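Local coordinates for putative sugar binding protein (Bacteroides vulgatus ATCC 8482, PDB 3KEZ) that probably binds sugars at the bacterial outer membrane, as a calcium-containing member of the SusD family thought to take part in nutrient uptake, at residues Tyr46-Thr51 and Thr64-Phe70; Thr61-Gly65 and Tyr281-Cys285; Gly230-Trp234 and Pro252-Leu256. All blocks are in the same frame, centred on the assembly; numbering follows the deposited sequence.

In the fold
Interactions 1 and 2 form one continuous patch, their centres about 9 Å apart, and they share T64 and G65. T64 turns its methyl to the ring of Y46 in interaction 1 and its hydroxyl to D283 in interaction 2, while the selenomethionine M284 packs on Y46, D49 and V50 of helix 43-50. Interaction 3 lies on the opposite side of the chain's centre from interaction 1, about 29 Å away centre to centre, and about 31 Å from interaction 2, and touches neither. Of the three it lies nearest the metal, though it supplies no ligand: the I255 side chain is about 10 Å from the bound calcium and about 6 Å from the side chain of its ligand N331.

Interaction 1: Tyr46-Thr51 and Thr64-Phe70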
loop_
_atom_site.group_PDB
_atom_site.type_symbol
_atom_site.label_atom_id
_atom_site.label_comp_id
_atom_site.label_asym_id
_atom_site.label_seq_id
_atom_site.Cartn_x
_atom_site.Cartn_y
_atom_site.Cartn_z
ATOM N N TYR A 46 -6.944 -0.340 -3.721
ATOM C CA TYR A 46 -7.103 -0.535 -5.136
ATOM C C TYR A 46 -6.635 0.624 -6.003
ATOM O O TYR A 46 -6.425 0.435 -7.196
ATOM C CB TYR A 46 -8.516 -0.967 -5.522
ATOM C CG TYR A 46 -9.666 0.032 -5.388
ATOM C CD1 TYR A 46 -9.738 1.156 -6.164
ATOM C CD2 TYR A 46 -10.732 -0.245 -4.567
ATOM C CE1 TYR A 46 -10.824 2.026 -6.069
ATOM C CE2 TYR A 46 -11.816 0.625 -4.452
ATOM C CZ TYR A 46 -11.869 1.734 -5.236
ATOM O OH TYR A 46 -12.960 2.578 -5.156
ATOM N N TYR A 47 -6.525 1.813 -5.430
ATOM C CA TYR A 47 -6.189 3.032 -6.213
ATOM C C TYR A 47 -4.995 2.790 -7.152
ATOM O O TYR A 47 -5.086 2.986 -8.368
ATOM C CB TYR A 47 -5.915 4.215 -5.282
ATOM C CG TYR A 47 -5.652 5.530 -5.987
ATOM C CD1 TYR A 47 -6.681 6.275 -6.503
ATOM C CD2 TYR A 47 -4.345 6.016 -6.145
ATOM C CE1 TYR A 47 -6.435 7.484 -7.165
ATOM C CE2 TYR A 47 -4.098 7.200 -6.814
ATOM C CZ TYR A 47 -5.132 7.945 -7.283
ATOM O OH TYR A 47 -4.868 9.144 -7.898
ATOM N N GLY A 48 -3.900 2.273 -6.603
ATOM C CA GLY A 48 -2.689 2.125 -7.396
ATOM C C GLY A 48 -2.733 0.994 -8.425
ATOM O O GLY A 48 -1.811 0.871 -9.261
ATOM N N ASP A 49 -3.759 0.140 -8.350
ATOM C CA ASP A 49 -3.901 -0.948 -9.322
ATOM C C ASP A 49 -4.735 -0.509 -10.542
ATOM O O ASP A 49 -4.275 -0.644 -11.692
ATOM C CB ASP A 49 -4.532 -2.194 -8.672
ATOM C CG ASP A 49 -3.565 -2.939 -7.747
ATOM O OD1 ASP A 49 -2.561 -3.515 -8.227
ATOM O OD2 ASP A 49 -3.824 -2.999 -6.540
ATOM N N VAL A 50 -5.933 0.045 -10.307
ATOM C CA VAL A 50 -6.830 0.334 -11.431
ATOM C C VAL A 50 -6.448 1.599 -12.181
ATOM O O VAL A 50 -6.939 1.818 -13.261
ATOM C CB VAL A 50 -8.300 0.380 -11.055
ATOM C CG1 VAL A 50 -8.674 -0.948 -10.395
ATOM C CG2 VAL A 50 -8.611 1.580 -10.140
ATOM N N THR A 51 -5.592 2.428 -11.589
ATOM C CA THR A 51 -4.991 3.536 -12.316
ATOM C C THR A 51 -3.688 3.140 -13.067
ATOM O O THR A 51 -3.040 3.987 -13.700
ATOM C CB THR A 51 -4.657 4.687 -11.354
ATOM O OG1 THR A 51 -3.706 4.206 -10.401
ATOM C CG2 THR A 51 -5.922 5.282 -10.680
ATOM N N THR A 64 -14.763 0.786 -9.138
ATOM C CA THR A 64 -13.421 1.231 -9.606
ATOM C C THR A 64 -13.429 1.991 -10.928
ATOM O O THR A 64 -12.381 2.517 -11.377
ATOM C CB THR A 64 -12.474 0.059 -9.734
ATOM O OG1 THR A 64 -13.074 -0.976 -10.538
ATOM C CG2 THR A 64 -12.152 -0.478 -8.360
ATOM N N GLY A 65 -14.614 2.090 -11.526
ATOM C CA GLY A 65 -14.759 2.611 -12.880
ATOM C C GLY A 65 -14.186 4.008 -13.033
ATOM O O GLY A 65 -13.330 4.227 -13.892
ATOM N N ASN A 66 -14.612 4.941 -12.162
ATOM C CA ASN A 66 -14.189 6.346 -12.270
ATOM C C ASN A 66 -12.676 6.542 -11.981
ATOM O O ASN A 66 -12.032 7.428 -12.568
ATOM C CB ASN A 66 -14.997 7.233 -11.366
ATOM C CG ASN A 66 -16.398 7.494 -11.892
ATOM O OD1 ASN A 66 -16.673 7.463 -13.101
ATOM N ND2 ASN A 66 -17.297 7.739 -10.972
ATOM N N TYR A 67 -12.107 5.686 -11.137
ATOM C CA TYR A 67 -10.634 5.682 -10.937
ATOM C C TYR A 67 -9.890 5.186 -12.183
ATOM O O TYR A 67 -8.957 5.836 -12.639
ATOM C CB TYR A 67 -10.241 4.824 -9.737
ATOM C CG TYR A 67 -10.887 5.306 -8.468
ATOM C CD1 TYR A 67 -12.189 4.922 -8.121
ATOM C CD2 TYR A 67 -10.228 6.205 -7.639
ATOM C CE1 TYR A 67 -12.779 5.380 -6.918
ATOM C CE2 TYR A 67 -10.806 6.661 -6.466
ATOM C CZ TYR A 67 -12.071 6.250 -6.114
ATOM O OH TYR A 67 -12.605 6.753 -4.953
ATOM N N TYR A 68 -10.297 4.013 -12.701
ATOM C CA TYR A 68 -9.718 3.418 -13.943
ATOM C C TYR A 68 -9.819 4.379 -15.146
ATOM O O TYR A 68 -8.867 4.516 -15.941
ATOM C CB TYR A 68 -10.402 2.068 -14.257
ATOM C CG TYR A 68 -10.207 1.565 -15.655
ATOM C CD1 TYR A 68 -8.971 1.146 -16.089
ATOM C CD2 TYR A 68 -11.276 1.493 -16.556
ATOM C CE1 TYR A 68 -8.775 0.704 -17.402
ATOM C CE2 TYR A 68 -11.094 1.041 -17.859
ATOM C CZ TYR A 68 -9.845 0.666 -18.281
ATOM O OH TYR A 68 -9.639 0.209 -19.578
ATOM N N ARG A 69 -10.965 5.035 -15.287
ATOM C CA ARG A 69 -11.223 5.909 -16.411
ATOM C C ARG A 69 -10.685 7.333 -16.226
ATOM O O ARG A 69 -10.811 8.166 -17.152
ATOM C CB ARG A 69 -12.739 5.972 -16.722
ATOM C CG ARG A 69 -13.299 4.691 -17.279
ATOM C CD ARG A 69 -14.776 4.732 -17.588
ATOM N NE ARG A 69 -15.133 5.870 -18.434
ATOM C CZ ARG A 69 -16.096 6.761 -18.193
ATOM N NH1 ARG A 69 -16.879 6.680 -17.125
ATOM N NH2 ARG A 69 -16.293 7.757 -19.059
ATOM N N PHE A 70 -10.107 7.609 -15.061
ATOM C CA PHE A 70 -9.738 8.953 -14.656
ATOM C C PHE A 70 -10.866 9.931 -14.938
ATOM O O PHE A 70 -10.675 10.942 -15.616
ATOM C CB PHE A 70 -8.463 9.388 -15.378
ATOM C CG PHE A 70 -7.314 8.525 -15.080
ATOM C CD1 PHE A 70 -6.580 8.715 -13.913
ATOM C CD2 PHE A 70 -6.965 7.484 -15.935
ATOM C CE1 PHE A 70 -5.511 7.911 -13.636
ATOM C CE2 PHE A 70 -5.909 6.670 -15.649
ATOM C CZ PHE A 70 -5.167 6.894 -14.504
#
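Two short helical pieces joined through strand 55-57, the end of helix 43-50 and helix 65-68, pack together in the N-terminal region of this SusD-family protein, burying 434 Å² with no hydrogen bond between them. Y67 is at the centre, with the most surface covered, and V50 comes next. Y46 directs its ring edge at the face of Y67 in an edge-to-face pair, centroids 5.3 Å apart and planes at 82°, with Y46 OH 3.3 Å from Y67 CE1. One face of the Y46 ring also receives a CH-pi contact: T64 CG2 lies 3.6 Å from the ring centroid, almost on its normal. Y47 touches the same tyrosine, its CD1 3.7 Å from Y67 CD2. Aliphatic packing comes from V50, whose CG2 lies 3.7 Å from Y67 CB and CG1 4.0 Å from T64 CB. T51 makes van der Waals contacts, CG2 3.7 Å from Y67 O and CB 3.9 Å from F70 CZ. The backbones come closest at V50 and Y68, CA atoms 4.9 Å apart, where Y68 CA donates a CH...O contact to V50 O at 3.3 Å. Polar groups find partners within their own segment or outside the contact: T51 OG1 bonds back to Y47 O in the last turn of the helix, 2.7 Å, Y47 OH is hydrogen-bonded to the carbonyl O of I438, and Y68 OH to H424 ND1. F70, with positive phi, ends helix 65-68 in a Schellman motif and meets Y431 edge-to-face. Helix 398-403 packs on Y47 and T51, strand 55-57 lies against D49, T64 and Y68, and M284 of strand 284-286 covers Y46, D49, V50 and T64.

Interaction 2: Thr61-Gly65 and Tyr281-Cys285; sequences TKRTG and YDDMC
K62-G65 forms a type I beta turn, closed by G65 N to K62 O at 2.9 Å, against the approach to strand 284-286; K62 and D283 CA atoms are 5.3 Å apart. Y281 (chi1 m) stacks its ring flat on the R63 guanidinium (chi1 m, chi2 off-rotamer at 95°), centres 3.7 Å apart and planes at 11°, a cation-pi pair; R63 also forms a salt bridge with E270. Y281 O accepts K62 NZ at 3.0 Å, carried there by an m, m, t, t side chain, and water 1 bridges the same two atoms. D282 follows with positive phi (50°). D283 (chi1 t) is the hub: OD2 accepts R63 N at 2.6 Å, while OD1 accepts T64 N and T64 OG1, both at 2.9 Å. Water 2 links D283 OD2 to R63 NH1. M284, a selenomethionine starting the strand, places CB 3.9 Å from T64 OG1. One carboxylate thus receives two successive turn amides and a hydroxyl, joining a turn in the N-terminal starch-binding-associating sequence range to a segment of the later SusD range by directional polar bonds.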
loop_
_atom_site.group_PDB
_atom_site.type_symbol
_atom_site.label_atom_id
_atom_site.label_comp_id
_atom_site.label_asym_id
_atom_site.label_seq_id
_atom_site.Cartn_x
_atom_site.Cartn_y
_atom_site.Cartn_z
ATOM N N THR A 61 -19.274 1.265 -14.878
ATOM C CA THR A 61 -20.218 1.481 -13.783
ATOM C C THR A 61 -19.822 0.759 -12.483
ATOM O O THR A 61 -20.538 0.825 -11.483
ATOM C CB THR A 61 -21.630 1.032 -14.227
ATOM O OG1 THR A 61 -21.612 -0.371 -14.563
ATOM C CG2 THR A 61 -22.078 1.834 -15.458
ATOM N N LYS A 62 -18.669 0.105 -12.480
ATOM C CA LYS A 62 -18.141 -0.555 -11.274
ATOM C C LYS A 62 -17.620 0.434 -10.226
ATOM O O LYS A 62 -17.319 1.582 -10.528
ATOM C CB LYS A 62 -17.040 -1.530 -11.686
ATOM C CG LYS A 62 -17.525 -2.646 -12.617
ATOM C CD LYS A 62 -18.659 -3.457 -12.001
ATOM C CE LYS A 62 -19.033 -4.637 -12.870
ATOM N NZ LYS A 62 -19.900 -5.548 -12.100
ATOM N N ARG A 63 -17.475 0.010 -8.984
ATOM C CA ARG A 63 -16.924 0.948 -7.983
ATOM C C ARG A 63 -15.583 1.554 -8.418
ATOM O O ARG A 63 -15.300 2.673 -8.058
ATOM C CB ARG A 63 -16.723 0.295 -6.623
ATOM C CG ARG A 63 -17.923 0.406 -5.716
ATOM C CD ARG A 63 -18.796 -0.777 -5.767
ATOM N NE ARG A 63 -19.926 -0.670 -4.857
ATOM C CZ ARG A 63 -21.122 -1.218 -5.085
ATOM N NH1 ARG A 63 -21.341 -1.980 -6.158
ATOM N NH2 ARG A 63 -22.087 -1.048 -4.213
ATOM N N THR A 64 -14.763 0.786 -9.138
ATOM C CA THR A 64 -13.421 1.231 -9.606
ATOM C C THR A 64 -13.429 1.991 -10.928
ATOM O O THR A 64 -12.381 2.517 -11.377
ATOM C CB THR A 64 -12.474 0.059 -9.734
ATOM O OG1 THR A 64 -13.074 -0.976 -10.538
ATOM C CG2 THR A 64 -12.152 -0.478 -8.360
ATOM N N GLY A 65 -14.614 2.090 -11.526
ATOM C CA GLY A 65 -14.759 2.611 -12.880
ATOM C C GLY A 65 -14.186 4.008 -13.033
ATOM O O GLY A 65 -13.330 4.227 -13.892
ATOM N N TYR A 281 -18.660 -8.302 -6.216
ATOM C CA TYR A 281 -19.179 -7.257 -7.122
ATOM C C TYR A 281 -18.602 -7.310 -8.557
ATOM O O TYR A 281 -18.940 -6.463 -9.388
ATOM C CB TYR A 281 -18.961 -5.843 -6.536
ATOM C CG TYR A 281 -20.018 -5.359 -5.561
ATOM C CD1 TYR A 281 -21.381 -5.619 -5.760
ATOM C CD2 TYR A 281 -19.660 -4.599 -4.453
ATOM C CE1 TYR A 281 -22.356 -5.176 -4.839
ATOM C CE2 TYR A 281 -20.625 -4.146 -3.545
ATOM C CZ TYR A 281 -21.961 -4.438 -3.745
ATOM O OH TYR A 281 -22.887 -3.983 -2.837
ATOM N N ASP A 282 -17.761 -8.297 -8.862
ATOM C CA ASP A 282 -17.180 -8.422 -10.221
ATOM C C ASP A 282 -16.588 -7.081 -10.676
ATOM O O ASP A 282 -16.889 -6.587 -11.773
ATOM C CB ASP A 282 -18.223 -8.888 -11.235
ATOM C CG ASP A 282 -19.024 -10.099 -10.754
ATOM O OD1 ASP A 282 -19.951 -9.889 -9.964
ATOM O OD2 ASP A 282 -18.743 -11.239 -11.189
ATOM N N ASP A 283 -15.798 -6.471 -9.816
ATOM C CA ASP A 283 -15.583 -5.031 -9.930
ATOM C C ASP A 283 -14.273 -4.719 -10.641
ATOM O O ASP A 283 -14.227 -3.869 -11.529
ATOM C CB ASP A 283 -15.618 -4.385 -8.558
ATOM C CG ASP A 283 -15.957 -2.921 -8.625
ATOM O OD1 ASP A 283 -15.007 -2.117 -8.756
ATOM O OD2 ASP A 283 -17.174 -2.593 -8.596
HETATM N N MSE A 284 -13.207 -5.403 -10.249
HETATM C CA MSE A 284 -11.900 -5.144 -10.840
HETATM C C MSE A 284 -11.201 -6.463 -11.177
HETATM O O MSE A 284 -11.263 -7.422 -10.395
HETATM C CB MSE A 284 -11.070 -4.263 -9.910
HETATM C CG MSE A 284 -10.852 -4.845 -8.527
HETATM SE SE MSE A 284 -9.926 -3.701 -7.233
HETATM C CE MSE A 284 -8.109 -3.938 -7.777
ATOM N N CYS A 285 -10.588 -6.526 -12.370
ATOM C CA CYS A 285 -9.935 -7.756 -12.852
ATOM C C CYS A 285 -8.552 -7.428 -13.434
ATOM O O CYS A 285 -8.178 -6.246 -13.561
ATOM C CB CYS A 285 -10.790 -8.402 -13.931
ATOM S SG CYS A 285 -11.026 -7.339 -15.372
HETATM O O HOH W 1 -21.177 -4.948 -9.597
HETATM O O HOH W 2 -19.832 -2.936 -8.364
#

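Interaction 3: Gly230-Trp234 and Pro252-Leu256; sequences GYALW and PGEIL
Residues 231-234 are extended; 252-256 is irregular, with positive phi at G253, extended at I255, and turns a corner at L256. The two run side by side in the same direction, CA atoms paired Y231-P252 at 5.3 Å and L233-E254 at 5.2 Å; 532 Å² is buried. The contact packs the exit of helix 212-229, closed at G230 (phi 105°) by a Schellman motif, on the start of strand 255-259 in this TPR-clan, SusD-family protein. Y231, E254 and W234 bury the most surface. The Y231 ring (chi1 m, chi2 91°) is sandwiched by CH-pi contacts: P252 CB is 3.9 Å from its centroid over one face, L256 CD2 3.7 Å over the other. G253 O lies near the ring plane and accepts A232 N at 3.0 Å. G253 has phi 62°, psi -143°, and a CB here would collide with W234 NE1. E254 (chi1 p, chi2 t, chi3 82°) runs alongside W234: CG sits 3.7 Å from the centroid of the six-membered indole ring, over its face, and OE1 accepts W234 N at 2.8 Å. The indole (chi1 m) also reaches I255, CH2 to CG1 3.9 Å. E254 forms salt bridges with R336 of strand 332-336 and R367 of helix 354-368 and a hydrogen bond with S338 of helix 337-350; R367 also bonds to W234 O, so both segments meet at this arginine. A buried carboxylate is thus paired with two arginines while its aliphatic stem packs on W234.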
loop_
_atom_site.group_PDB
_atom_site.type_symbol
_atom_site.label_atom_id
_atom_site.label_comp_id
_atom_site.label_asym_id
_atom_site.label_seq_id
_atom_site.Cartn_x
_atom_site.Cartn_y
_atom_site.Cartn_z
ATOM N N GLY A 230 10.876 -15.233 12.775
ATOM C CA GLY A 230 10.184 -16.431 12.284
ATOM C C GLY A 230 9.265 -16.213 11.097
ATOM O O GLY A 230 8.592 -17.138 10.614
ATOM N N TYR A 231 9.209 -14.980 10.609
ATOM C CA TYR A 231 8.524 -14.730 9.361
ATOM C C TYR A 231 9.358 -15.349 8.237
ATOM O O TYR A 231 10.562 -15.470 8.323
ATOM C CB TYR A 231 8.361 -13.235 9.121
ATOM C CG TYR A 231 7.522 -12.441 10.107
ATOM C CD1 TYR A 231 8.110 -11.846 11.226
ATOM C CD2 TYR A 231 6.164 -12.203 9.884
ATOM C CE1 TYR A 231 7.365 -11.053 12.116
ATOM C CE2 TYR A 231 5.403 -11.410 10.775
ATOM C CZ TYR A 231 6.012 -10.834 11.874
ATOM O OH TYR A 231 5.301 -10.061 12.746
ATOM N N ALA A 232 8.703 -15.795 7.185
ATOM C CA ALA A 232 9.414 -16.380 6.080
ATOM C C ALA A 232 8.523 -16.197 4.874
ATOM O O ALA A 232 7.292 -16.201 4.989
ATOM C CB ALA A 232 9.747 -17.877 6.358
ATOM N N LEU A 233 9.141 -15.984 3.722
ATOM C CA LEU A 233 8.428 -15.972 2.462
ATOM C C LEU A 233 7.617 -17.263 2.347
ATOM O O LEU A 233 8.103 -18.371 2.657
ATOM C CB LEU A 233 9.406 -15.871 1.279
ATOM C CG LEU A 233 10.208 -14.575 1.036
ATOM C CD1 LEU A 233 11.152 -14.768 -0.208
ATOM C CD2 LEU A 233 9.302 -13.408 0.870
ATOM N N TRP A 234 6.370 -17.112 1.930
ATOM C CA TRP A 234 5.518 -18.276 1.635
ATOM C C TRP A 234 6.194 -19.158 0.595
ATOM O O TRP A 234 6.630 -18.665 -0.445
ATOM C CB TRP A 234 4.148 -17.816 1.103
ATOM C CG TRP A 234 3.246 -17.220 2.147
ATOM C CD1 TRP A 234 3.109 -17.618 3.458
ATOM C CD2 TRP A 234 2.342 -16.150 1.964
ATOM N NE1 TRP A 234 2.178 -16.822 4.100
ATOM C CE2 TRP A 234 1.705 -15.908 3.202
ATOM C CE3 TRP A 234 2.023 -15.325 0.877
ATOM C CZ2 TRP A 234 0.771 -14.915 3.362
ATOM C CZ3 TRP A 234 1.098 -14.356 1.054
ATOM C CH2 TRP A 234 0.476 -14.158 2.277
ATOM N N PRO A 252 4.010 -17.179 11.592
ATOM C CA PRO A 252 3.675 -15.814 11.112
ATOM C C PRO A 252 3.418 -15.662 9.638
ATOM O O PRO A 252 2.858 -14.635 9.207
ATOM C CB PRO A 252 4.896 -14.986 11.473
ATOM C CG PRO A 252 5.792 -15.820 12.233
ATOM C CD PRO A 252 5.307 -17.238 12.273
ATOM N N GLY A 253 3.879 -16.625 8.837
ATOM C CA GLY A 253 3.865 -16.419 7.405
ATOM C C GLY A 253 4.749 -15.242 7.011
ATOM O O GLY A 253 5.814 -15.003 7.616
ATOM N N GLU A 254 4.308 -14.486 6.014
ATOM C CA GLU A 254 5.100 -13.372 5.568
ATOM C C GLU A 254 4.427 -12.022 5.678
ATOM O O GLU A 254 5.047 -11.034 5.334
ATOM C CB GLU A 254 5.611 -13.587 4.131
ATOM C CG GLU A 254 4.577 -13.551 3.007
ATOM C CD GLU A 254 5.250 -13.446 1.644
ATOM O OE1 GLU A 254 5.690 -14.490 1.091
ATOM O OE2 GLU A 254 5.296 -12.317 1.105
ATOM N N ILE A 255 3.172 -11.960 6.121
ATOM C CA ILE A 255 2.525 -10.638 6.277
ATOM C C ILE A 255 3.009 -9.925 7.544
ATOM O O ILE A 255 2.803 -10.400 8.669
ATOM C CB ILE A 255 0.998 -10.685 6.307
ATOM C CG1 ILE A 255 0.432 -11.341 5.019
ATOM C CG2 ILE A 255 0.447 -9.236 6.526
ATOM C CD1 ILE A 255 -1.016 -11.910 5.174
ATOM N N LEU A 256 3.618 -8.766 7.334
ATOM C CA LEU A 256 4.222 -7.980 8.382
ATOM C C LEU A 256 3.225 -6.965 8.944
ATOM O O LEU A 256 3.355 -6.504 10.085
ATOM C CB LEU A 256 5.469 -7.285 7.843
ATOM C CG LEU A 256 6.545 -8.171 7.212
ATOM C CD1 LEU A 256 7.760 -7.296 6.656
ATOM C CD2 LEU A 256 7.080 -9.220 8.213
#